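Local atomic coordinates of UDP-N-acetylglucosamine pyrophosphorylase (Entamoeba histolytica, PDB entry 3OC9), a protein that probably catalyses the uridylyl transfer from UTP to N-acetylglucosamine 1-phosphate, giving UDP-N-acetylglucosamine and diphosphate. Residues D353-A365 and I376-L390. Sequence-based numbering, arbitrary orientation.
Sequences DWYRLNIYYLKKA and ICEISFRKSFEEEGL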
ATOM      1  N   ASP A 353       8.361   7.483 -13.997  1.00 27.36           N
ATOM      2  CA  ASP A 353       8.978   6.470 -13.128  1.00 26.25           C
ATOM      3  C   ASP A 353       8.720   5.032 -13.660  1.00 25.48           C
ATOM      4  O   ASP A 353       9.644   4.209 -13.712  1.00 25.42           O
ATOM      5  CB  ASP A 353       8.482   6.618 -11.663  1.00 25.27           C
ATOM      6  CG  ASP A 353       9.098   7.832 -10.912  1.00 27.45           C
ATOM      7  OD1 ASP A 353      10.187   8.316 -11.283  1.00 28.70           O
ATOM      8  OD2 ASP A 353       8.493   8.281  -9.909  1.00 25.49           O
ATOM      9  N   TRP A 354       7.480   4.746 -14.076  1.00 24.59           N
ATOM     10  CA  TRP A 354       7.131   3.406 -14.616  1.00 24.48           C
ATOM     11  C   TRP A 354       7.908   3.096 -15.929  1.00 25.03           C
ATOM     12  O   TRP A 354       8.447   1.985 -16.103  1.00 24.10           O
ATOM     13  CB  TRP A 354       5.597   3.255 -14.770  1.00 24.09           C
ATOM     14  CG  TRP A 354       5.095   1.867 -15.235  1.00 23.37           C
ATOM     15  CD1 TRP A 354       5.464   0.633 -14.739  1.00 22.85           C
ATOM     16  CD2 TRP A 354       4.109   1.610 -16.245  1.00 24.06           C
ATOM     17  NE1 TRP A 354       4.791  -0.366 -15.406  1.00 22.92           N
ATOM     18  CE2 TRP A 354       3.959   0.201 -16.338  1.00 23.17           C
ATOM     19  CE3 TRP A 354       3.358   2.431 -17.101  1.00 25.89           C
ATOM     20  CZ2 TRP A 354       3.077  -0.403 -17.239  1.00 23.47           C
ATOM     21  CZ3 TRP A 354       2.469   1.823 -18.010  1.00 25.72           C
ATOM     22  CH2 TRP A 354       2.348   0.417 -18.068  1.00 25.74           C
ATOM     23  N   TYR A 355       7.998   4.090 -16.815  1.00 26.41           N
ATOM     24  CA  TYR A 355       8.740   3.942 -18.078  1.00 28.05           C
ATOM     25  C   TYR A 355      10.234   3.645 -17.842  1.00 28.09           C
ATOM     26  O   TYR A 355      10.801   2.777 -18.511  1.00 28.48           O
ATOM     27  CB  TYR A 355       8.562   5.175 -18.990  1.00 28.97           C
ATOM     28  CG  TYR A 355       7.174   5.380 -19.601  1.00 31.09           C
ATOM     29  CD1 TYR A 355       6.163   4.417 -19.472  1.00 33.38           C
ATOM     30  CD2 TYR A 355       6.874   6.551 -20.324  1.00 33.31           C
ATOM     31  CE1 TYR A 355       4.878   4.613 -20.031  1.00 34.64           C
ATOM     32  CE2 TYR A 355       5.592   6.753 -20.894  1.00 35.95           C
ATOM     33  CZ  TYR A 355       4.605   5.781 -20.743  1.00 36.99           C
ATOM     34  OH  TYR A 355       3.343   5.969 -21.311  1.00 37.93           O
ATOM     35  N   ARG A 356      10.859   4.334 -16.877  1.00 28.25           N
ATOM     36  CA  ARG A 356      12.290   4.143 -16.587  1.00 29.04           C
ATOM     37  C   ARG A 356      12.575   2.757 -15.979  1.00 28.61           C
ATOM     38  O   ARG A 356      13.579   2.111 -16.329  1.00 28.99           O
ATOM     39  CB  ARG A 356      12.832   5.271 -15.680  1.00 29.79           C
ATOM     40  CG  ARG A 356      12.969   6.635 -16.383  1.00 33.46           C
ATOM     41  CD  ARG A 356      13.332   7.757 -15.390  1.00 40.66           C
ATOM     42  NE  ARG A 356      13.369   9.073 -16.033  1.00 45.59           N
ATOM     43  CZ  ARG A 356      13.741  10.207 -15.431  1.00 49.14           C
ATOM     44  NH1 ARG A 356      14.114  10.214 -14.152  1.00 49.73           N
ATOM     45  NH2 ARG A 356      13.739  11.345 -16.112  1.00 51.63           N
ATOM     46  N   LEU A 357      11.695   2.301 -15.076  1.00 26.38           N
ATOM     47  CA  LEU A 357      11.791   0.934 -14.541  1.00 25.96           C
ATOM     48  C   LEU A 357      11.729  -0.143 -15.655  1.00 26.07           C
ATOM     49  O   LEU A 357      12.520  -1.112 -15.651  1.00 26.50           O
ATOM     50  CB  LEU A 357      10.697   0.690 -13.476  1.00 24.81           C
ATOM     51  CG  LEU A 357      10.684  -0.688 -12.803  1.00 24.48           C
ATOM     52  CD1 LEU A 357      12.031  -1.007 -12.125  1.00 24.02           C
ATOM     53  CD2 LEU A 357       9.500  -0.798 -11.797  1.00 24.48           C
ATOM     54  N   ASN A 358      10.801   0.020 -16.598  1.00 25.74           N
ATOM     55  CA  ASN A 358      10.603  -0.969 -17.657  1.00 27.17           C
ATOM     56  C   ASN A 358      11.827  -1.074 -18.606  1.00 28.38           C
ATOM     57  O   ASN A 358      12.206  -2.174 -19.040  1.00 29.20           O
ATOM     58  CB  ASN A 358       9.300  -0.686 -18.437  1.00 27.20           C
ATOM     59  CG  ASN A 358       8.041  -0.916 -17.596  1.00 27.33           C
ATOM     60  OD1 ASN A 358       8.069  -1.642 -16.601  1.00 25.82           O
ATOM     61  ND2 ASN A 358       6.934  -0.304 -18.005  1.00 27.25           N
ATOM     62  N   ILE A 359      12.465   0.062 -18.870  1.00 29.22           N
ATOM     63  CA  ILE A 359      13.747   0.096 -19.624  1.00 30.72           C
ATOM     64  C   ILE A 359      14.871  -0.669 -18.894  1.00 30.68           C
ATOM     65  O   ILE A 359      15.580  -1.496 -19.504  1.00 31.24           O
ATOM     66  CB  ILE A 359      14.179   1.552 -19.922  1.00 31.04           C
ATOM     67  CG1 ILE A 359      13.158   2.219 -20.847  1.00 32.64           C
ATOM     68  CG2 ILE A 359      15.598   1.600 -20.522  1.00 32.85           C
ATOM     69  CD1 ILE A 359      13.344   3.725 -20.983  1.00 33.88           C
ATOM     70  N   TYR A 360      15.017  -0.406 -17.594  1.00 29.93           N
ATOM     71  CA  TYR A 360      15.941  -1.146 -16.726  1.00 30.37           C
ATOM     72  C   TYR A 360      15.731  -2.673 -16.792  1.00 30.27           C
ATOM     73  O   TYR A 360      16.710  -3.428 -16.918  1.00 31.24           O
ATOM     74  CB  TYR A 360      15.881  -0.601 -15.273  1.00 29.49           C
ATOM     75  CG  TYR A 360      16.597  -1.454 -14.208  1.00 31.66           C
ATOM     76  CD1 TYR A 360      17.964  -1.293 -13.957  1.00 34.00           C
ATOM     77  CD2 TYR A 360      15.897  -2.408 -13.454  1.00 30.85           C
ATOM     78  CE1 TYR A 360      18.618  -2.062 -12.985  1.00 35.53           C
ATOM     79  CE2 TYR A 360      16.546  -3.191 -12.483  1.00 33.32           C
ATOM     80  CZ  TYR A 360      17.902  -3.011 -12.255  1.00 35.27           C
ATOM     81  OH  TYR A 360      18.562  -3.774 -11.300  1.00 39.02           O
ATOM     82  N   TYR A 361      14.476  -3.133 -16.711  1.00 29.67           N
ATOM     83  CA  TYR A 361      14.178  -4.577 -16.749  1.00 30.03           C
ATOM     84  C   TYR A 361      14.553  -5.203 -18.125  1.00 31.32           C
ATOM     85  O   TYR A 361      15.126  -6.311 -18.193  1.00 31.13           O
ATOM     86  CB  TYR A 361      12.706  -4.853 -16.386  1.00 28.79           C
ATOM     87  CG  TYR A 361      12.378  -4.802 -14.874  1.00 27.30           C
ATOM     88  CD1 TYR A 361      13.333  -5.177 -13.905  1.00 26.96           C
ATOM     89  CD2 TYR A 361      11.094  -4.427 -14.433  1.00 25.57           C
ATOM     90  CE1 TYR A 361      13.016  -5.152 -12.505  1.00 25.66           C
ATOM     91  CE2 TYR A 361      10.773  -4.398 -13.041  1.00 25.72           C
ATOM     92  CZ  TYR A 361      11.741  -4.766 -12.097  1.00 26.15           C
ATOM     93  OH  TYR A 361      11.439  -4.735 -10.728  1.00 25.94           O
ATOM     94  N   LEU A 362      14.252  -4.491 -19.209  1.00 31.80           N
ATOM     95  CA  LEU A 362      14.657  -4.946 -20.550  1.00 33.40           C
ATOM     96  C   LEU A 362      16.181  -5.138 -20.685  1.00 34.98           C
ATOM     97  O   LEU A 362      16.626  -6.140 -21.249  1.00 35.56           O
ATOM     98  CB  LEU A 362      14.127  -4.009 -21.648  1.00 33.50           C
ATOM     99  CG  LEU A 362      12.655  -4.148 -22.057  1.00 33.99           C
ATOM    100  CD1 LEU A 362      12.177  -2.941 -22.903  1.00 34.35           C
ATOM    101  CD2 LEU A 362      12.345  -5.476 -22.787  1.00 33.43           C
ATOM    102  N   LYS A 363      16.959  -4.200 -20.149  1.00 35.93           N
ATOM    103  CA  LYS A 363      18.433  -4.285 -20.166  1.00 38.13           C
ATOM    104  C   LYS A 363      18.980  -5.411 -19.272  1.00 38.78           C
ATOM    105  O   LYS A 363      19.984  -6.053 -19.608  1.00 39.37           O
ATOM    106  CB  LYS A 363      19.065  -2.939 -19.788  1.00 38.28           C
ATOM    107  CG  LYS A 363      18.799  -1.811 -20.805  1.00 39.90           C
ATOM    108  CD  LYS A 363      19.346  -0.471 -20.306  1.00 43.31           C
ATOM    109  CE  LYS A 363      18.938   0.659 -21.248  1.00 44.99           C
ATOM    110  NZ  LYS A 363      19.331   2.014 -20.751  1.00 48.44           N
ATOM    111  N   LYS A 364      18.319  -5.653 -18.140  1.00 38.33           N
ATOM    112  CA  LYS A 364      18.719  -6.725 -17.233  1.00 39.04           C
ATOM    113  C   LYS A 364      18.477  -8.107 -17.883  1.00 39.44           C
ATOM    114  O   LYS A 364      19.165  -9.094 -17.553  1.00 40.06           O
ATOM    115  CB  LYS A 364      17.988  -6.574 -15.886  1.00 38.25           C
ATOM    116  CG  LYS A 364      18.546  -7.404 -14.734  1.00 40.30           C
ATOM    117  CD  LYS A 364      17.876  -7.034 -13.395  1.00 41.51           C
ATOM    118  CE  LYS A 364      18.414  -7.882 -12.245  1.00 43.65           C
ATOM    119  NZ  LYS A 364      18.123  -7.235 -10.931  1.00 45.20           N
ATOM    120  N   ALA A 365      17.516  -8.169 -18.806  1.00 39.03           N
ATOM    121  CA  ALA A 365      17.188  -9.403 -19.513  1.00 39.70           C
ATOM    122  C   ALA A 365      18.080  -9.640 -20.754  1.00 40.89           C
ATOM    123  O   ALA A 365      17.950 -10.662 -21.432  1.00 41.11           O
ATOM    124  CB  ALA A 365      15.701  -9.427 -19.893  1.00 39.40           C
ATOM    125  N   ILE A 376       8.543   6.223 -24.327  1.00 38.31           N
ATOM    126  CA  ILE A 376       7.450   5.264 -24.000  1.00 36.51           C
ATOM    127  C   ILE A 376       7.897   3.790 -23.949  1.00 35.74           C
ATOM    128  O   ILE A 376       8.412   3.256 -24.930  1.00 35.62           O
ATOM    129  CB  ILE A 376       6.252   5.425 -24.978  1.00 37.25           C
ATOM    130  CG1 ILE A 376       5.758   6.876 -24.959  1.00 37.31           C
ATOM    131  CG2 ILE A 376       5.096   4.433 -24.643  1.00 36.55           C
ATOM    132  CD1 ILE A 376       4.791   7.217 -26.052  1.00 39.66           C
ATOM    133  N   CYS A 377       7.701   3.147 -22.790  1.00 33.64           N
ATOM    134  CA  CYS A 377       7.984   1.714 -22.619  1.00 32.65           C
ATOM    135  C   CYS A 377       6.941   1.158 -21.632  1.00 31.51           C
ATOM    136  O   CYS A 377       7.097   1.353 -20.428  1.00 31.14           O
ATOM    137  CB  CYS A 377       9.406   1.513 -22.081  1.00 31.25           C
ATOM    138  SG  CYS A 377      10.067  -0.198 -21.987  1.00 32.60           S
ATOM    139  N   GLU A 378       5.885   0.528 -22.155  1.00 31.24           N
ATOM    140  CA  GLU A 378       4.768  -0.014 -21.344  1.00 31.44           C
ATOM    141  C   GLU A 378       4.733  -1.538 -21.387  1.00 31.31           C
ATOM    142  O   GLU A 378       4.509  -2.141 -22.453  1.00 32.46           O
ATOM    143  CB  GLU A 378       3.401   0.531 -21.800  1.00 32.13           C
ATOM    144  CG  GLU A 378       3.295   2.050 -21.810  1.00 33.39           C
ATOM    145  CD  GLU A 378       1.858   2.587 -21.810  1.00 33.80           C
ATOM    146  OE1 GLU A 378       0.869   1.807 -21.873  1.00 35.19           O
ATOM    147  OE2 GLU A 378       1.711   3.822 -21.718  1.00 33.36           O
ATOM    148  N   ILE A 379       4.931  -2.150 -20.219  1.00 30.14           N
ATOM    149  CA  ILE A 379       4.953  -3.604 -20.067  1.00 29.58           C
ATOM    150  C   ILE A 379       3.834  -4.031 -19.106  1.00 29.33           C
ATOM    151  O   ILE A 379       3.868  -3.676 -17.921  1.00 29.05           O
ATOM    152  CB  ILE A 379       6.332  -4.094 -19.530  1.00 29.47           C
ATOM    153  CG1 ILE A 379       7.474  -3.672 -20.493  1.00 30.71           C
ATOM    154  CG2 ILE A 379       6.281  -5.621 -19.257  1.00 29.78           C
ATOM    155  CD1 ILE A 379       8.896  -4.128 -20.081  1.00 30.55           C
ATOM    156  N   SER A 380       2.853  -4.785 -19.613  1.00 29.08           N
ATOM    157  CA  SER A 380       1.673  -5.170 -18.810  1.00 29.32           C
ATOM    158  C   SER A 380       2.055  -5.913 -17.525  1.00 28.41           C
ATOM    159  O   SER A 380       2.925  -6.788 -17.551  1.00 27.61           O
ATOM    160  CB  SER A 380       0.710  -6.031 -19.621  1.00 30.18           C
ATOM    161  OG  SER A 380      -0.407  -6.409 -18.815  1.00 31.25           O
ATOM    162  N   PHE A 381       1.410  -5.550 -16.408  1.00 27.97           N
ATOM    163  CA  PHE A 381       1.588  -6.269 -15.127  1.00 28.13           C
ATOM    164  C   PHE A 381       1.162  -7.751 -15.265  1.00 28.20           C
ATOM    165  O   PHE A 381       1.544  -8.596 -14.438  1.00 28.58           O
ATOM    166  CB  PHE A 381       0.767  -5.601 -13.994  1.00 27.07           C
ATOM    167  CG  PHE A 381       1.427  -4.389 -13.328  1.00 28.20           C
ATOM    168  CD1 PHE A 381       2.477  -3.684 -13.921  1.00 29.45           C
ATOM    169  CD2 PHE A 381       0.932  -3.927 -12.105  1.00 28.23           C
ATOM    170  CE1 PHE A 381       3.035  -2.551 -13.291  1.00 30.60           C
ATOM    171  CE2 PHE A 381       1.475  -2.805 -11.475  1.00 28.89           C
ATOM    172  CZ  PHE A 381       2.538  -2.120 -12.069  1.00 30.12           C
ATOM    173  N   ARG A 382       0.365  -8.073 -16.287  1.00 28.71           N
ATOM    174  CA  ARG A 382       0.002  -9.472 -16.559  1.00 29.77           C
ATOM    175  C   ARG A 382       1.156 -10.290 -17.189  1.00 29.81           C
ATOM    176  O   ARG A 382       1.202 -11.518 -17.045  1.00 30.46           O
ATOM    177  CB  ARG A 382      -1.292  -9.555 -17.407  1.00 30.25           C
ATOM    178  CG  ARG A 382      -1.817 -10.962 -17.681  1.00 32.85           C
ATOM    179  CD  ARG A 382      -2.394 -11.636 -16.421  1.00 34.60           C
ATOM    180  NE  ARG A 382      -2.715 -13.052 -16.631  1.00 36.51           N
ATOM    181  CZ  ARG A 382      -1.851 -14.064 -16.536  1.00 36.87           C
ATOM    182  NH1 ARG A 382      -0.571 -13.852 -16.233  1.00 35.12           N
ATOM    183  NH2 ARG A 382      -2.276 -15.309 -16.741  1.00 37.00           N
ATOM    184  N   LYS A 383       2.097  -9.602 -17.839  1.00 29.97           N
ATOM    185  CA  LYS A 383       3.198 -10.237 -18.606  1.00 30.60           C
ATOM    186  C   LYS A 383       4.560 -10.478 -17.900  1.00 29.84           C
ATOM    187  O   LYS A 383       5.277 -11.423 -18.255  1.00 29.42           O
ATOM    188  CB  LYS A 383       3.447  -9.457 -19.905  1.00 31.68           C
ATOM    189  CG  LYS A 383       2.226  -9.342 -20.826  1.00 35.00           C
ATOM    190  CD  LYS A 383       1.870 -10.662 -21.500  1.00 39.77           C
ATOM    191  CE  LYS A 383       2.793 -10.971 -22.676  1.00 44.05           C
ATOM    192  NZ  LYS A 383       2.372 -12.230 -23.359  1.00 46.38           N
ATOM    193  N   SER A 384       4.928  -9.625 -16.938  1.00 28.46           N
ATOM    194  CA  SER A 384       6.219  -9.740 -16.230  1.00 27.67           C
ATOM    195  C   SER A 384       6.071  -9.115 -14.822  1.00 27.09           C
ATOM    196  O   SER A 384       5.426  -8.078 -14.672  1.00 26.56           O
ATOM    197  CB  SER A 384       7.363  -9.068 -17.037  1.00 28.44           C
ATOM    198  OG  SER A 384       8.666  -9.467 -16.602  1.00 28.23           O
ATOM    199  N   PHE A 385       6.648  -9.773 -13.813  1.00 26.00           N
ATOM    200  CA  PHE A 385       6.674  -9.267 -12.426  1.00 24.89           C
ATOM    201  C   PHE A 385       7.918  -8.388 -12.198  1.00 25.45           C
ATOM    202  O   PHE A 385       7.797  -7.199 -11.844  1.00 25.08           O
ATOM    203  CB  PHE A 385       6.593 -10.460 -11.445  1.00 24.97           C
ATOM    204  CG  PHE A 385       6.787 -10.096  -9.970  1.00 23.24           C
ATOM    205  CD1 PHE A 385       5.868  -9.281  -9.306  1.00 22.41           C
ATOM    206  CD2 PHE A 385       7.888 -10.577  -9.261  1.00 23.36           C
ATOM    207  CE1 PHE A 385       6.045  -8.952  -7.932  1.00 22.79           C
ATOM    208  CE2 PHE A 385       8.071 -10.252  -7.891  1.00 23.32           C
ATOM    209  CZ  PHE A 385       7.147  -9.426  -7.239  1.00 22.27           C
ATOM    210  N   GLU A 386       9.102  -8.979 -12.367  1.00 25.22           N
ATOM    211  CA  GLU A 386      10.376  -8.238 -12.425  1.00 25.54           C
ATOM    212  C   GLU A 386      10.817  -8.339 -13.907  1.00 26.65           C
ATOM    213  O   GLU A 386      10.038  -7.920 -14.784  1.00 26.07           O
ATOM    214  CB  GLU A 386      11.398  -8.777 -11.402  1.00 26.52           C
ATOM    215  CG  GLU A 386      10.908  -8.569  -9.923  1.00 25.16           C
ATOM    216  CD  GLU A 386      11.549  -9.467  -8.858  1.00 30.46           C
ATOM    217  OE1 GLU A 386      12.069 -10.565  -9.177  1.00 30.52           O
ATOM    218  OE2 GLU A 386      11.505  -9.070  -7.661  1.00 28.15           O
ATOM    219  N   GLU A 387      11.988  -8.908 -14.200  1.00 27.70           N
ATOM    220  CA  GLU A 387      12.429  -9.078 -15.623  1.00 29.73           C
ATOM    221  C   GLU A 387      12.198 -10.483 -16.226  1.00 30.43           C
ATOM    222  O   GLU A 387      12.529 -10.743 -17.418  1.00 31.21           O
ATOM    223  CB  GLU A 387      13.905  -8.622 -15.790  1.00 30.70           C
ATOM    224  CG  GLU A 387      14.994  -9.649 -15.422  1.00 33.36           C
ATOM    225  CD  GLU A 387      15.269  -9.798 -13.919  1.00 37.27           C
ATOM    226  OE1 GLU A 387      14.435  -9.395 -13.068  1.00 35.77           O
ATOM    227  OE2 GLU A 387      16.354 -10.330 -13.588  1.00 39.48           O
ATOM    228  N   GLU A 388      11.615 -11.383 -15.438  1.00 30.05           N
ATOM    229  CA  GLU A 388      11.559 -12.817 -15.807  1.00 30.46           C
ATOM    230  C   GLU A 388      10.675 -13.165 -17.020  1.00 31.27           C
ATOM    231  O   GLU A 388      10.849 -14.240 -17.630  1.00 31.63           O
ATOM    232  CB  GLU A 388      11.219 -13.695 -14.576  1.00 30.67           C
ATOM    233  CG  GLU A 388       9.717 -13.869 -14.250  1.00 29.16           C
ATOM    234  CD  GLU A 388       9.013 -12.560 -13.876  1.00 28.29           C
ATOM    235  OE1 GLU A 388       9.620 -11.731 -13.156  1.00 26.78           O
ATOM    236  OE2 GLU A 388       7.855 -12.367 -14.320  1.00 27.54           O
ATOM    237  N   GLY A 389       9.752 -12.275 -17.390  1.00 30.59           N
ATOM    238  CA  GLY A 389       8.888 -12.517 -18.560  1.00 31.65           C
ATOM    239  C   GLY A 389       9.449 -12.003 -19.880  1.00 32.27           C
ATOM    240  O   GLY A 389       8.770 -12.064 -20.916  1.00 32.31           O
ATOM    241  N   LEU A 390      10.689 -11.521 -19.846  1.00 32.55           N
ATOM    242  CA  LEU A 390      11.260 -10.779 -20.967  1.00 34.52           C
ATOM    243  C   LEU A 390      12.442 -11.512 -21.625  1.00 36.56           C
ATOM    244  O   LEU A 390      13.192 -10.909 -22.396  1.00 37.32           O
ATOM    245  CB  LEU A 390      11.681  -9.370 -20.521  1.00 33.68           C
ATOM    246  CG  LEU A 390      10.649  -8.537 -19.726  1.00 32.20           C
ATOM    247  CD1 LEU A 390      11.315  -7.277 -19.188  1.00 31.58           C
ATOM    248  CD2 LEU A 390       9.410  -8.194 -20.557  1.00 33.47           C
TER
HETATM  249  O   HOH W   1       5.332  -3.392 -15.504  1.00 36.29           O
HETATM  250  O   HOH W   2       8.721  -5.082 -10.079  1.00 19.26           O
HETATM  251  O   HOH W   3      15.123  -7.878 -10.639  1.00 39.74           O
HETATM  252  O   HOH W   4      18.015 -11.703 -15.540  1.00 48.21           O
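With CG anti to the carbonyl carbon in both (chi1 near -68°), N358 and Y355 reach from helix 353-364 to strand 377-379. N358 ND2 gives C377 O a nearly straight hydrogen bond (2.9 Å, 176°) that lies in the plane of the N358 amide, and ND2 also sits over one face of the W354 ring. Y355 lies alongside E378, its OH donating to the anti lone pair of OE2 (2.7 Å), an oxygen that also accepts from E63 N; I376 CA makes a CH-pi contact over the Y355 ring. The W354 indole brings CZ2 to 3.4 Å from I379 O, and a water joins its NE1 to that same carbonyl. W354 NE1 also lies at the edge of the F381 ring, 3.5 Å from CE1. C377 SG touches both L362 CD1 (3.6 Å) and N358 CB. One turn on from N358, the Y361 ring lies flat against the E386-E387 peptide, E386 C over its centre, with L357 CD1 on the opposite face. L390 CD1 adds apolar cover at Y361 CB, while a water bridges K364 NZ and E387 OE1. Helix segment 353-364 crosses strand 377-379 at 77°; the strand pairs in parallel with 402-404, so the helix packs across a small two-stranded parallel sheet in the C-terminal part of this UDPGP-family enzyme.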